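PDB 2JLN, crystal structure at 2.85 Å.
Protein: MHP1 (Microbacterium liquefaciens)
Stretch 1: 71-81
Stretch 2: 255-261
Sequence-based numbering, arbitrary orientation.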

# COMPACT_ATOMS: atom_id res chain seq x y z
N ILE A 71 1.36 -5.60 -13.34
CA ILE A 71 -0.09 -5.67 -13.16
C ILE A 71 -0.52 -4.69 -12.06
O ILE A 71 -1.60 -4.08 -12.15
CB ILE A 71 -0.56 -7.12 -12.82
CG1 ILE A 71 -0.65 -7.94 -14.11
CG2 ILE A 71 -1.90 -7.14 -12.10
CD1 ILE A 71 -0.32 -9.40 -13.90
N ALA A 72 0.33 -4.51 -11.04
CA ALA A 72 0.06 -3.58 -9.94
C ALA A 72 -0.09 -2.15 -10.45
O ALA A 72 -1.03 -1.48 -10.06
CB ALA A 72 1.13 -3.65 -8.89
N VAL A 73 0.81 -1.70 -11.32
CA VAL A 73 0.72 -0.39 -11.99
C VAL A 73 -0.52 -0.12 -12.91
O VAL A 73 -1.15 0.93 -12.79
CB VAL A 73 1.97 -0.11 -12.79
CG1 VAL A 73 1.70 0.97 -13.78
CG2 VAL A 73 3.10 0.26 -11.84
N ILE A 74 -0.85 -1.03 -13.82
CA ILE A 74 -2.14 -0.98 -14.53
C ILE A 74 -3.34 -0.78 -13.60
O ILE A 74 -4.30 -0.14 -13.99
CB ILE A 74 -2.41 -2.27 -15.36
CG1 ILE A 74 -1.45 -2.35 -16.55
CG2 ILE A 74 -3.90 -2.34 -15.81
CD1 ILE A 74 -1.16 -3.77 -17.03
N LEU A 75 -3.32 -1.35 -12.40
CA LEU A 75 -4.39 -1.12 -11.43
C LEU A 75 -4.31 0.28 -10.82
O LEU A 75 -5.35 0.90 -10.56
CB LEU A 75 -4.34 -2.15 -10.29
CG LEU A 75 -5.22 -3.39 -10.43
CD1 LEU A 75 -5.01 -4.37 -9.26
CD2 LEU A 75 -6.69 -2.98 -10.51
N LEU A 76 -3.08 0.75 -10.59
CA LEU A 76 -2.80 2.08 -10.02
C LEU A 76 -3.27 3.18 -10.96
O LEU A 76 -3.93 4.12 -10.53
CB LEU A 76 -1.31 2.23 -9.70
CG LEU A 76 -0.88 1.48 -8.43
CD1 LEU A 76 0.62 1.34 -8.30
CD2 LEU A 76 -1.43 2.16 -7.22
N PHE A 77 -2.93 3.06 -12.24
CA PHE A 77 -3.43 3.96 -13.28
C PHE A 77 -4.92 4.27 -13.08
O PHE A 77 -5.34 5.40 -13.31
CB PHE A 77 -3.19 3.35 -14.65
CG PHE A 77 -3.65 4.20 -15.81
CD1 PHE A 77 -4.87 3.95 -16.43
CD2 PHE A 77 -2.85 5.22 -16.31
CE1 PHE A 77 -5.30 4.73 -17.51
CE2 PHE A 77 -3.27 6.00 -17.40
CZ PHE A 77 -4.49 5.75 -18.00
N PHE A 78 -5.71 3.29 -12.64
CA PHE A 78 -7.15 3.50 -12.47
C PHE A 78 -7.59 3.93 -11.04
O PHE A 78 -8.42 4.82 -10.88
CB PHE A 78 -7.96 2.28 -12.92
CG PHE A 78 -7.90 2.02 -14.38
CD1 PHE A 78 -7.22 0.93 -14.89
CD2 PHE A 78 -8.52 2.87 -15.27
CE1 PHE A 78 -7.15 0.68 -16.27
CE2 PHE A 78 -8.46 2.63 -16.65
CZ PHE A 78 -7.77 1.53 -17.15
N THR A 79 -7.04 3.30 -10.01
CA THR A 79 -7.50 3.60 -8.65
C THR A 79 -6.96 4.93 -8.12
O THR A 79 -7.40 5.40 -7.08
CB THR A 79 -7.11 2.50 -7.67
OG1 THR A 79 -5.70 2.52 -7.47
CG2 THR A 79 -7.52 1.15 -8.22
N GLN A 80 -6.00 5.54 -8.82
CA GLN A 80 -5.34 6.74 -8.30
C GLN A 80 -5.86 8.01 -8.97
O GLN A 80 -5.52 9.13 -8.55
CB GLN A 80 -3.84 6.68 -8.56
CG GLN A 80 -3.53 6.90 -10.03
CD GLN A 80 -2.04 7.06 -10.35
OE1 GLN A 80 -1.68 7.57 -11.43
NE2 GLN A 80 -1.18 6.62 -9.41
N SER A 81 -6.65 7.85 -10.02
CA SER A 81 -6.89 8.97 -10.93
C SER A 81 -7.75 10.09 -10.33
O SER A 81 -7.53 11.26 -10.63
CB SER A 81 -7.47 8.50 -12.25
OG SER A 81 -7.78 9.62 -13.04
N ALA A 255 6.03 6.60 -13.46
CA ALA A 255 7.04 6.92 -12.45
C ALA A 255 7.06 5.89 -11.32
O ALA A 255 8.11 5.64 -10.71
CB ALA A 255 6.84 8.33 -11.90
N GLN A 256 5.90 5.28 -11.04
CA GLN A 256 5.84 4.29 -9.98
C GLN A 256 6.45 3.00 -10.47
O GLN A 256 7.05 2.25 -9.70
CB GLN A 256 4.41 4.10 -9.53
CG GLN A 256 3.87 5.36 -8.91
CD GLN A 256 2.36 5.36 -8.74
OE1 GLN A 256 1.61 5.28 -9.71
NE2 GLN A 256 1.92 5.52 -7.49
N TRP A 257 6.34 2.75 -11.77
CA TRP A 257 6.90 1.56 -12.36
C TRP A 257 8.43 1.58 -12.33
O TRP A 257 9.05 0.58 -11.99
CB TRP A 257 6.36 1.36 -13.79
CG TRP A 257 6.70 0.00 -14.39
CD1 TRP A 257 5.95 -1.14 -14.34
CD2 TRP A 257 7.88 -0.32 -15.15
NE1 TRP A 257 6.59 -2.16 -15.01
CE2 TRP A 257 7.77 -1.69 -15.51
CE3 TRP A 257 9.00 0.40 -15.55
CZ2 TRP A 257 8.75 -2.34 -16.26
CZ3 TRP A 257 9.97 -0.24 -16.30
CH2 TRP A 257 9.84 -1.60 -16.65
N LEU A 258 9.05 2.70 -12.70
CA LEU A 258 10.51 2.74 -12.76
C LEU A 258 11.06 2.79 -11.36
O LEU A 258 12.25 2.63 -11.15
CB LEU A 258 11.01 3.95 -13.54
CG LEU A 258 10.77 3.92 -15.05
CD1 LEU A 258 10.27 5.28 -15.56
CD2 LEU A 258 12.01 3.49 -15.80
N GLY A 259 10.18 3.02 -10.39
CA GLY A 259 10.59 3.04 -8.99
C GLY A 259 10.55 1.67 -8.32
O GLY A 259 11.48 1.31 -7.58
N MET A 260 9.48 0.90 -8.58
CA MET A 260 9.21 -0.37 -7.89
C MET A 260 9.80 -1.63 -8.55
O MET A 260 10.09 -2.61 -7.88
CB MET A 260 7.71 -0.51 -7.62
CG MET A 260 6.82 -0.55 -8.86
SD MET A 260 5.07 -0.98 -8.50
CE MET A 260 5.31 -2.64 -7.86
N VAL A 261 9.98 -1.62 -9.87
CA VAL A 261 10.58 -2.76 -10.57
C VAL A 261 12.07 -2.98 -10.20
O VAL A 261 12.39 -3.95 -9.51
CB VAL A 261 10.37 -2.68 -12.11
CG1 VAL A 261 11.12 -3.75 -12.81
CG2 VAL A 261 8.90 -2.78 -12.44

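This is a small, mostly apolar contact between two roughly antiparallel helices, closed at one end by a single glutamine-glutamine hydrogen bond. The helix axes run at 150° to each other and come no nearer than 9.9 Å. The two stretches together bury 266 Å². The backbones are nearest at Val73 and Trp257, whose CA atoms lie 6.5 Å apart.

Ala72, Val73, Leu76 and Gln80 all point toward the second helix. Ala72 and Val73 are neighbours; Leu76 follows three residues after Val73 and Gln80 four after Leu76, so all four can face the second stretch. Gln256 and Met260, four residues apart, point back toward it.

Val73 is the centre of the apolar part. Val73 CG2 lies 4.0 Å from Trp257 CB and 4.1 Å from Met260 SD. The t rotamer of Val73 (chi1 162°) accompanies this placement of CG2. Trp257 itself points sideways, and Val73 CG2 sits at the edge of the indole, near its plane, so the two do not stack. Trp257 NE1 is hydrogen-bonded to a residue flanking one of the stretches.

Met260 is long and flexible enough to reach across the gap. Met260 SD meets Val73, while Met260 CE comes within 4.4 Å of Ala72 CB. Ala72 is buried and offers only its methyl, an apolar partner for the methionine CE.

At the other end, Gln80 NE2 donates to Gln256 OE1 at 3.1 Å. The N-H...acceptor angle of 137° is well short of linear. Both glutamines are buried, so the bond pairs an amide donor with an amide acceptor away from solvent. Gln80 lies just past the helical residues 71-79, and its extended chi2 (172°) helps carry the amide across. Leu76 lies beside this pair, with Leu76 CB 4.2 Å from Gln256 OE1, and adds apolar cover.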